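Local atomic coordinates of mandelate racemase/muconate lactonizing enzyme-like protein (PDB entry 3CYJ), a protein that belongs to the mandelate racemase/muconate lactonizing enzyme group of the enolase superfamily and binds a sodium ion in its barrel domain. Residues Pro161-Val167 and Val189-Ala195; Ile217-Pro223 and Val243-Glu249; Gln149-Gly153 and Ala181-Ile185. The contacts are given in a common frame with arbitrary orientation. Numbering follows the deposited sequence.

All three contacts belong to the enolase C-terminal-like barrel domain, but they sample different layers of it. Contacts 1 and 2 are buried pairs of parallel strands in one sheet; strands 190-194 and 219-221 are neighbours in it, so the two contacts lie side by side, their centres about 10 Å apart. Both supply acids to the same sodium ion, and Lys-164 of contact 1 forms a salt bridge with Glu-221 of contact 2. Contact 3 is partly buried and lies farther out, where two helices of the outer layer meet through apolar side chains and the polar Gln-149. It backs contact 1, Leu-152 resting on Val-163 and Leu-191, and does not touch contact 2.

Contact 1: Pro161-Val167 and Val189-Ala195; sequences PRVKMKV and VELMVDA. With NA (sodium ion), chain E.
Two lysines and a metal-binding aspartate line one face of this parallel strand pair. Lys-166 NZ forms a salt bridge with Asp-194 OD2 at 3.1 Å, and the same OD2 binds the sodium ion at 2.5 Å; Asp-194 OD1 accepts from the backbone of Asn-196. Lys-164 (chi1 t) directs its amine to Glu-221 and Glu-317. Strands 162-166 and 190-194 are extended, their axes 4.6 Å apart at -30°, with Arg-162 opposite Glu-190, Lys-164 opposite Met-192 and Lys-166 opposite Asp-194. The ladder runs Glu-190 N to Pro-161 O (3.0 Å), Val-163 N to Glu-190 O (3.0 Å), Met-192 N to Val-163 O (2.8 Å), Met-165 N to Met-192 O (3.0 Å), Asp-194 N to Met-165 O (2.9 Å) and Val-167 N to Asp-194 O (3.0 Å). On the other face Leu-191 CD1 lies 3.9 Å from both Val-163 CG2 and Met-165 CG. The strands form a barrel beta-alpha-beta unit with crossover helix 174-185; this and helix 145-157 back the apolar face, and strands 132-137 and 219-221 flank the pair.

Contact 2: Ile217-Pro223 and Val243-Glu249; sequences ISYLEEP and VAIAAGE. With NA (sodium ion), chain E.
Four backbone hydrogen bonds join strands 219-221 and 244-247, which run parallel with axes 4.7 Å apart and a crossing angle of -28°. Ala-244 N donates to Ser-218 O (2.9 Å), Leu-220 N to Ala-244 O (2.8 Å), Ala-246 N to Leu-220 O (3.0 Å) and Glu-222 N to Ala-246 O (2.9 Å). Tyr-219 is thereby set opposite Ala-244, Leu-220 opposite Ile-245 and Glu-221 opposite Ala-246.

Apolar contacts occupy both faces. Leu-220 CB meets Val-243 CG1 at 3.8 Å and Ile-245 CD1 at 4.0 Å, and Ile-217 CD1 approaches Val-243 CG1 at 3.9 Å, on the side where helix 201-215 packs. With Tyr-219 and Glu-221 on the other face, the small Ala-246 leaves room for the phenol, its CB 3.4 Å from Tyr-219 CZ; the hydroxyl is hydrogen-bonded to Gln-268.

The pair, with helix 229-238 as crossover, forms a beta-alpha-beta unit of the enolase-superfamily barrel, whose strand ends carry the metal ligands.

Metal and charge interactions gather at the C-terminal ends. Glu-221 (chi1 t) binds sodium through OE2 at 2.6 Å, while its OE1 pairs with Lys-164. Glu-222, left-handed (phi/psi 49/53°) just past the strand end, binds it through OE1 at 2.7 Å; Asp-194 is the third protein ligand. Two acid groups lie close, Glu-222 OE2 2.8 Å from Glu-249 OE1; Glu-249 OE2 forms a salt bridge with Arg-273. One water bridges the segments, donating to Glu-222 OE2 (2.6 Å) and accepting from Gly-248 N (2.9 Å). Gly-248 has phi/psi 146/-11°, where a CB would jam against the preceding carbonyl.

Contact 3: Gln149-Gly153 and Ala181-Ile185; sequences QEQLG and AREAI
Gln-149 loses more surface here than any other residue of the two helical segments, 68 Å², with Leu-152 and Ala-184 next at 59 and 51 Å². Segments 149-153 and 181-185 are both alpha-helical, their short axes 8.5 Å apart at closest approach and crossing at -43°. The backbones come nearest at Gly-153 and Ala-184, whose CA atoms are 5.1 Å apart.

Gln-149 (chi1 m, chi2 t) lies over the second helix. Its CB is 3.8 Å from Ala-184 CB, its NE2 donates to the backbone carbonyl of Ala-180, and the same NE2 is 2.7 Å from Glu-183 OE1.

Leu-152 has its CA-to-CB bond directed toward the partner helix. In the m, t rotamer it places CD1 3.5 Å from Ala-181 CB, while its CB lies 3.9 Å from Ile-185 CG2. These helices, 145-157 and 174-185, belong to the outer layer of the alpha/beta barrel, and strand 162-166 joins them in sequence. Leu-152, Ala-181 and Ile-185 all rest on Leu-191 of strand 190-194, so the apolar side of the contact merges with the layer between helices and sheet.

Ala-184 also points its CB toward the first helix, 3.7 Å from Gln-149 O. Beside it Gly-153 makes a close approach, its CA 3.9 Å from Ala-184 O. A CB modelled on Gly-153 would stand at an ordinary 3.6 Å from Ala-184 O but would clash, at 2.9 Å, with Gln-149 O of its own helix. Within the first helix Gly-153 N donates to Gln-149 O at 2.8 Å.

Contact 1: Pro161-Val167 and Val189-Ala195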
loop_
_atom_site.group_PDB
_atom_site.type_symbol
_atom_site.label_atom_id
_atom_site.label_comp_id
_atom_site.label_asym_id
_atom_site.label_seq_id
_atom_site.Cartn_x
_atom_site.Cartn_y
_atom_site.Cartn_z
ATOM N N PRO A 161 -22.979 -24.109 -25.505
ATOM C CA PRO A 161 -22.085 -24.877 -24.637
ATOM C C PRO A 161 -21.791 -24.236 -23.257
ATOM O O PRO A 161 -20.868 -24.673 -22.559
ATOM C CB PRO A 161 -20.806 -24.982 -25.482
ATOM C CG PRO A 161 -20.783 -23.688 -26.285
ATOM C CD PRO A 161 -22.226 -23.237 -26.433
ATOM N N ARG A 162 -22.615 -23.252 -22.870
ATOM C CA ARG A 162 -22.470 -22.516 -21.616
ATOM C C ARG A 162 -23.843 -22.115 -21.105
ATOM O O ARG A 162 -24.646 -21.522 -21.822
ATOM C CB ARG A 162 -21.648 -21.248 -21.822
ATOM C CG ARG A 162 -20.203 -21.483 -22.218
ATOM C CD ARG A 162 -19.561 -20.252 -22.972
ATOM N NE ARG A 162 -20.351 -19.863 -24.158
ATOM C CZ ARG A 162 -20.041 -20.201 -25.410
ATOM N NH1 ARG A 162 -18.963 -20.942 -25.644
ATOM N NH2 ARG A 162 -20.805 -19.815 -26.434
ATOM N N VAL A 163 -24.114 -22.443 -19.855
ATOM C CA VAL A 163 -25.374 -22.065 -19.256
ATOM C C VAL A 163 -25.170 -21.469 -17.866
ATOM O O VAL A 163 -24.268 -21.942 -17.096
ATOM C CB VAL A 163 -26.413 -23.241 -19.189
ATOM C CG1 VAL A 163 -26.842 -23.701 -20.593
ATOM C CG2 VAL A 163 -25.927 -24.374 -18.323
ATOM N N LYS A 164 -26.008 -20.460 -17.547
ATOM C CA LYS A 164 -26.048 -19.877 -16.186
ATOM C C LYS A 164 -27.373 -20.058 -15.430
ATOM O O LYS A 164 -28.454 -19.951 -15.990
ATOM C CB LYS A 164 -25.609 -18.376 -16.203
ATOM C CG LYS A 164 -25.238 -17.758 -14.825
ATOM C CD LYS A 164 -24.734 -16.260 -14.978
ATOM C CE LYS A 164 -25.952 -15.330 -15.167
ATOM N NZ LYS A 164 -25.661 -13.913 -15.432
ATOM N N MET A 165 -27.267 -20.331 -14.137
ATOM C CA MET A 165 -28.420 -20.486 -13.235
ATOM C C MET A 165 -28.265 -19.606 -11.943
ATOM O O MET A 165 -27.169 -19.140 -11.612
ATOM C CB MET A 165 -28.628 -21.965 -12.869
ATOM C CG MET A 165 -27.421 -22.670 -12.243
ATOM S SD MET A 165 -27.681 -24.358 -11.527
ATOM C CE MET A 165 -28.873 -24.079 -10.210
ATOM N N LYS A 166 -29.372 -19.375 -11.240
ATOM C CA LYS A 166 -29.361 -18.681 -9.965
ATOM C C LYS A 166 -29.157 -19.603 -8.768
ATOM O O LYS A 166 -29.626 -20.742 -8.737
ATOM C CB LYS A 166 -30.664 -17.908 -9.796
ATOM C CG LYS A 166 -31.099 -17.065 -11.006
ATOM C CD LYS A 166 -30.044 -16.062 -11.387
ATOM C CE LYS A 166 -30.673 -14.854 -12.035
ATOM N NZ LYS A 166 -29.662 -14.156 -12.846
ATOM N N VAL A 167 -28.429 -19.097 -7.774
ATOM C CA VAL A 167 -28.213 -19.784 -6.495
ATOM C C VAL A 167 -28.353 -18.760 -5.377
ATOM O O VAL A 167 -28.302 -17.544 -5.609
ATOM C CB VAL A 167 -26.739 -20.370 -6.342
ATOM C CG1 VAL A 167 -26.531 -21.556 -7.213
ATOM C CG2 VAL A 167 -25.674 -19.253 -6.590
ATOM N N VAL A 189 -20.686 -29.219 -20.924
ATOM C CA VAL A 189 -21.295 -27.902 -20.907
ATOM C C VAL A 189 -20.802 -27.155 -19.647
ATOM O O VAL A 189 -20.800 -27.695 -18.536
ATOM C CB VAL A 189 -22.833 -28.027 -20.933
ATOM C CG1 VAL A 189 -23.503 -26.690 -20.685
ATOM C CG2 VAL A 189 -23.314 -28.661 -22.248
ATOM N N GLU A 190 -20.335 -25.937 -19.843
ATOM C CA GLU A 190 -19.904 -25.094 -18.747
ATOM C C GLU A 190 -21.083 -24.658 -17.879
ATOM O O GLU A 190 -22.099 -24.155 -18.390
ATOM C CB GLU A 190 -19.171 -23.864 -19.317
ATOM C CG GLU A 190 -18.422 -23.041 -18.281
ATOM C CD GLU A 190 -18.065 -21.625 -18.782
ATOM O OE1 GLU A 190 -17.721 -21.524 -20.009
ATOM O OE2 GLU A 190 -18.106 -20.646 -17.938
ATOM N N LEU A 191 -20.972 -24.880 -16.575
ATOM C CA LEU A 191 -22.053 -24.448 -15.684
ATOM C C LEU A 191 -21.672 -23.219 -14.855
ATOM O O LEU A 191 -20.727 -23.273 -14.088
ATOM C CB LEU A 191 -22.554 -25.591 -14.781
ATOM C CG LEU A 191 -23.723 -25.295 -13.831
ATOM C CD1 LEU A 191 -25.047 -24.821 -14.535
ATOM C CD2 LEU A 191 -23.968 -26.438 -12.862
ATOM N N MET A 192 -22.441 -22.131 -14.994
ATOM C CA MET A 192 -22.143 -20.865 -14.379
ATOM C C MET A 192 -23.229 -20.548 -13.349
ATOM O O MET A 192 -24.402 -20.842 -13.571
ATOM C CB MET A 192 -22.166 -19.788 -15.481
ATOM C CG MET A 192 -21.301 -20.095 -16.795
ATOM S SD MET A 192 -21.748 -19.118 -18.221
ATOM C CE MET A 192 -21.320 -17.488 -17.593
ATOM N N VAL A 193 -22.857 -19.946 -12.212
ATOM C CA VAL A 193 -23.867 -19.532 -11.199
ATOM C C VAL A 193 -23.882 -18.016 -10.920
ATOM O O VAL A 193 -22.867 -17.328 -11.051
ATOM C CB VAL A 193 -23.827 -20.380 -9.876
ATOM C CG1 VAL A 193 -24.037 -21.943 -10.167
ATOM C CG2 VAL A 193 -22.566 -20.107 -9.062
ATOM N N ASP A 194 -25.048 -17.512 -10.529
ATOM C CA ASP A 194 -25.218 -16.123 -10.221
ATOM C C ASP A 194 -25.924 -16.031 -8.869
ATOM O O ASP A 194 -26.996 -16.595 -8.707
ATOM C CB ASP A 194 -25.995 -15.427 -11.340
ATOM C CG ASP A 194 -26.152 -13.917 -11.113
ATOM O OD1 ASP A 194 -25.706 -13.315 -10.081
ATOM O OD2 ASP A 194 -26.803 -13.301 -11.962
ATOM N N ALA A 195 -25.315 -15.306 -7.914
ATOM C CA ALA A 195 -25.838 -15.234 -6.535
ATOM C C ALA A 195 -26.587 -13.903 -6.314
ATOM O O ALA A 195 -27.287 -13.724 -5.295
ATOM C CB ALA A 195 -24.701 -15.401 -5.521
HETATM NA NA NA E . -26.382 -10.878 -11.853
#

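Contact 2: Ile217-Pro223 and Val243-Glu249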
loop_
_atom_site.group_PDB
_atom_site.type_symbol
_atom_site.label_atom_id
_atom_site.label_comp_id
_atom_site.label_asym_id
_atom_site.label_seq_id
_atom_site.Cartn_x
_atom_site.Cartn_y
_atom_site.Cartn_z
ATOM N N ILE A 217 -18.475 -26.088 -11.166
ATOM C CA ILE A 217 -18.796 -24.779 -11.776
ATOM C C ILE A 217 -17.546 -23.990 -12.209
ATOM O O ILE A 217 -16.433 -24.166 -11.662
ATOM C CB ILE A 217 -19.669 -23.889 -10.844
ATOM C CG1 ILE A 217 -18.851 -23.476 -9.597
ATOM C CG2 ILE A 217 -21.043 -24.621 -10.500
ATOM C CD1 ILE A 217 -19.313 -22.180 -8.929
ATOM N N SER A 218 -17.751 -23.079 -13.166
ATOM C CA SER A 218 -16.644 -22.320 -13.718
ATOM C C SER A 218 -16.783 -20.837 -13.527
ATOM O O SER A 218 -15.924 -20.066 -13.987
ATOM C CB SER A 218 -16.586 -22.563 -15.242
ATOM O OG SER A 218 -16.697 -23.951 -15.456
ATOM N N TYR A 219 -17.864 -20.410 -12.888
ATOM C CA TYR A 219 -18.205 -18.975 -12.922
ATOM C C TYR A 219 -19.102 -18.685 -11.754
ATOM O O TYR A 219 -20.102 -19.374 -11.539
ATOM C CB TYR A 219 -18.955 -18.696 -14.201
ATOM C CG TYR A 219 -19.211 -17.240 -14.604
ATOM C CD1 TYR A 219 -18.343 -16.607 -15.484
ATOM C CD2 TYR A 219 -20.405 -16.554 -14.244
ATOM C CE1 TYR A 219 -18.566 -15.311 -15.929
ATOM C CE2 TYR A 219 -20.658 -15.245 -14.711
ATOM C CZ TYR A 219 -19.727 -14.647 -15.555
ATOM O OH TYR A 219 -19.870 -13.365 -16.065
ATOM N N LEU A 220 -18.718 -17.678 -10.971
ATOM C CA LEU A 220 -19.487 -17.278 -9.802
ATOM C C LEU A 220 -19.716 -15.772 -9.906
ATOM O O LEU A 220 -18.808 -15.003 -9.670
ATOM C CB LEU A 220 -18.770 -17.655 -8.481
ATOM C CG LEU A 220 -19.429 -17.121 -7.178
ATOM C CD1 LEU A 220 -20.977 -17.373 -7.169
ATOM C CD2 LEU A 220 -18.793 -17.648 -5.911
ATOM N N GLU A 221 -20.953 -15.381 -10.236
ATOM C CA GLU A 221 -21.294 -13.999 -10.430
ATOM C C GLU A 221 -21.940 -13.347 -9.171
ATOM O O GLU A 221 -22.816 -13.935 -8.515
ATOM C CB GLU A 221 -22.223 -13.870 -11.622
ATOM C CG GLU A 221 -22.403 -12.428 -12.011
ATOM C CD GLU A 221 -23.513 -12.248 -13.050
ATOM O OE1 GLU A 221 -23.791 -13.219 -13.813
ATOM O OE2 GLU A 221 -24.106 -11.133 -13.081
ATOM N N GLU A 222 -21.492 -12.129 -8.851
ATOM C CA GLU A 222 -22.082 -11.353 -7.766
ATOM C C GLU A 222 -22.234 -12.127 -6.463
ATOM O O GLU A 222 -23.313 -12.127 -5.850
ATOM C CB GLU A 222 -23.427 -10.782 -8.198
ATOM C CG GLU A 222 -23.243 -9.589 -9.163
ATOM C CD GLU A 222 -24.568 -9.044 -9.765
ATOM O OE1 GLU A 222 -25.648 -9.645 -9.548
ATOM O OE2 GLU A 222 -24.522 -8.013 -10.485
ATOM N N PRO A 223 -21.122 -12.734 -5.998
ATOM C CA PRO A 223 -21.265 -13.526 -4.783
ATOM C C PRO A 223 -21.649 -12.603 -3.603
ATOM O O PRO A 223 -22.411 -13.020 -2.725
ATOM C CB PRO A 223 -19.878 -14.112 -4.578
ATOM C CG PRO A 223 -18.906 -13.113 -5.291
ATOM C CD PRO A 223 -19.704 -12.578 -6.454
ATOM N N VAL A 243 -12.642 -21.188 -11.114
ATOM C CA VAL A 243 -13.958 -20.546 -10.936
ATOM C C VAL A 243 -13.773 -19.035 -11.109
ATOM O O VAL A 243 -13.185 -18.389 -10.265
ATOM C CB VAL A 243 -14.630 -20.885 -9.558
ATOM C CG1 VAL A 243 -16.035 -20.156 -9.351
ATOM C CG2 VAL A 243 -14.775 -22.390 -9.395
ATOM N N ALA A 244 -14.245 -18.481 -12.206
ATOM C CA ALA A 244 -14.090 -17.038 -12.401
ATOM C C ALA A 244 -15.057 -16.184 -11.542
ATOM O O ALA A 244 -16.262 -16.460 -11.449
ATOM C CB ALA A 244 -14.245 -16.706 -13.863
ATOM N N ILE A 245 -14.511 -15.196 -10.853
ATOM C CA ILE A 245 -15.346 -14.305 -10.053
ATOM C C ILE A 245 -15.773 -13.186 -10.955
ATOM O O ILE A 245 -14.929 -12.506 -11.479
ATOM C CB ILE A 245 -14.609 -13.790 -8.778
ATOM C CG1 ILE A 245 -14.190 -14.972 -7.851
ATOM C CG2 ILE A 245 -15.457 -12.761 -8.026
ATOM C CD1 ILE A 245 -15.401 -15.895 -7.294
ATOM N N ALA A 246 -17.081 -13.018 -11.192
ATOM C CA ALA A 246 -17.566 -11.961 -12.128
ATOM C C ALA A 246 -18.510 -10.940 -11.450
ATOM O O ALA A 246 -19.276 -11.289 -10.536
ATOM C CB ALA A 246 -18.281 -12.578 -13.334
ATOM N N ALA A 247 -18.470 -9.688 -11.928
ATOM C CA ALA A 247 -19.361 -8.655 -11.399
ATOM C C ALA A 247 -19.409 -7.505 -12.359
ATOM O O ALA A 247 -18.566 -7.431 -13.229
ATOM C CB ALA A 247 -18.894 -8.207 -10.028
ATOM N N GLY A 248 -20.403 -6.624 -12.227
ATOM C CA GLY A 248 -20.400 -5.416 -13.020
ATOM C C GLY A 248 -21.639 -4.736 -13.550
ATOM O O GLY A 248 -21.536 -3.597 -14.076
ATOM N N GLU A 249 -22.804 -5.358 -13.481
ATOM C CA GLU A 249 -24.006 -4.623 -13.982
ATOM C C GLU A 249 -24.386 -3.213 -13.442
ATOM O O GLU A 249 -25.064 -2.462 -14.136
ATOM C CB GLU A 249 -25.245 -5.488 -13.919
ATOM C CG GLU A 249 -25.414 -6.206 -12.583
ATOM C CD GLU A 249 -26.782 -6.785 -12.447
ATOM O OE1 GLU A 249 -26.955 -7.862 -11.822
ATOM O OE2 GLU A 249 -27.703 -6.145 -12.993
HETATM NA NA NA E . -26.382 -10.878 -11.853
HETATM O O HOH W 1 -22.531 -6.286 -10.251
#

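Contact 3: Gln149-Gly153 and Ala181-Ile185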
loop_
_atom_site.group_PDB
_atom_site.type_symbol
_atom_site.label_atom_id
_atom_site.label_comp_id
_atom_site.label_asym_id
_atom_site.label_seq_id
_atom_site.Cartn_x
_atom_site.Cartn_y
_atom_site.Cartn_z
ATOM N N GLN A 149 -34.006 -28.201 -15.029
ATOM C CA GLN A 149 -33.344 -29.148 -15.939
ATOM C C GLN A 149 -33.754 -28.985 -17.395
ATOM O O GLN A 149 -32.931 -29.105 -18.282
ATOM C CB GLN A 149 -33.626 -30.576 -15.495
ATOM C CG GLN A 149 -33.017 -30.940 -14.192
ATOM C CD GLN A 149 -33.106 -32.443 -13.930
ATOM O OE1 GLN A 149 -34.190 -32.983 -13.832
ATOM N NE2 GLN A 149 -31.947 -33.111 -13.791
ATOM N N GLU A 150 -35.027 -28.686 -17.640
ATOM C CA GLU A 150 -35.516 -28.581 -19.010
ATOM C C GLU A 150 -35.012 -27.315 -19.671
ATOM O O GLU A 150 -34.701 -27.287 -20.883
ATOM C CB GLU A 150 -37.053 -28.671 -19.078
ATOM C CG GLU A 150 -37.556 -30.122 -18.938
ATOM C CD GLU A 150 -39.079 -30.268 -18.659
ATOM O OE1 GLU A 150 -39.646 -31.356 -19.018
ATOM O OE2 GLU A 150 -39.701 -29.331 -18.078
ATOM N N GLN A 151 -34.943 -26.240 -18.897
ATOM C CA GLN A 151 -34.428 -25.032 -19.477
ATOM C C GLN A 151 -32.934 -25.149 -19.829
ATOM O O GLN A 151 -32.539 -24.836 -20.953
ATOM C CB GLN A 151 -34.640 -23.826 -18.555
ATOM C CG GLN A 151 -34.187 -22.559 -19.221
ATOM C CD GLN A 151 -34.521 -21.400 -18.364
ATOM O OE1 GLN A 151 -33.893 -21.212 -17.303
ATOM N NE2 GLN A 151 -35.553 -20.638 -18.758
ATOM N N LEU A 152 -32.117 -25.570 -18.865
ATOM C CA LEU A 152 -30.692 -25.733 -19.115
ATOM C C LEU A 152 -30.410 -26.803 -20.185
ATOM O O LEU A 152 -29.619 -26.566 -21.099
ATOM C CB LEU A 152 -29.949 -26.091 -17.814
ATOM C CG LEU A 152 -29.889 -25.072 -16.623
ATOM C CD1 LEU A 152 -28.618 -25.252 -15.799
ATOM C CD2 LEU A 152 -29.944 -23.627 -17.056
ATOM N N GLY A 153 -31.062 -27.969 -20.076
ATOM C CA GLY A 153 -30.848 -29.084 -21.008
ATOM C C GLY A 153 -31.225 -28.604 -22.383
ATOM O O GLY A 153 -30.524 -28.860 -23.368
ATOM N N ALA A 181 -28.738 -29.678 -12.264
ATOM C CA ALA A 181 -28.337 -28.945 -13.471
ATOM C C ALA A 181 -27.184 -29.674 -14.187
ATOM O O ALA A 181 -27.144 -29.748 -15.408
ATOM C CB ALA A 181 -27.951 -27.450 -13.110
ATOM N N ARG A 182 -26.236 -30.185 -13.426
ATOM C CA ARG A 182 -25.115 -30.889 -14.033
ATOM C C ARG A 182 -25.571 -32.163 -14.787
ATOM O O ARG A 182 -25.047 -32.496 -15.878
ATOM C CB ARG A 182 -24.040 -31.227 -12.994
ATOM C CG ARG A 182 -22.856 -32.064 -13.573
ATOM C CD ARG A 182 -22.228 -31.362 -14.782
ATOM N NE ARG A 182 -21.317 -30.326 -14.373
ATOM C CZ ARG A 182 -20.852 -29.392 -15.195
ATOM N NH1 ARG A 182 -21.246 -29.398 -16.461
ATOM N NH2 ARG A 182 -19.972 -28.486 -14.760
ATOM N N GLU A 183 -26.569 -32.837 -14.209
ATOM C CA GLU A 183 -27.086 -34.073 -14.761
ATOM C C GLU A 183 -27.748 -33.773 -16.097
ATOM O O GLU A 183 -27.517 -34.454 -17.091
ATOM C CB GLU A 183 -28.055 -34.752 -13.781
ATOM C CG GLU A 183 -28.574 -36.139 -14.258
ATOM C CD GLU A 183 -29.744 -36.012 -15.243
ATOM O OE1 GLU A 183 -30.552 -35.059 -15.084
ATOM O OE2 GLU A 183 -29.838 -36.842 -16.194
ATOM N N ALA A 184 -28.558 -32.725 -16.102
ATOM C CA ALA A 184 -29.194 -32.257 -17.314
ATOM C C ALA A 184 -28.240 -31.890 -18.499
ATOM O O ALA A 184 -28.619 -32.016 -19.651
ATOM C CB ALA A 184 -30.138 -31.112 -16.981
ATOM N N ILE A 185 -27.039 -31.393 -18.247
ATOM C CA ILE A 185 -26.258 -30.811 -19.359
ATOM C C ILE A 185 -25.054 -31.675 -19.757
ATOM O O ILE A 185 -24.537 -31.568 -20.877
ATOM C CB ILE A 185 -25.788 -29.325 -19.031
ATOM C CG1 ILE A 185 -24.820 -29.326 -17.823
ATOM C CG2 ILE A 185 -27.023 -28.397 -18.799
ATOM C CD1 ILE A 185 -24.372 -27.991 -17.298
#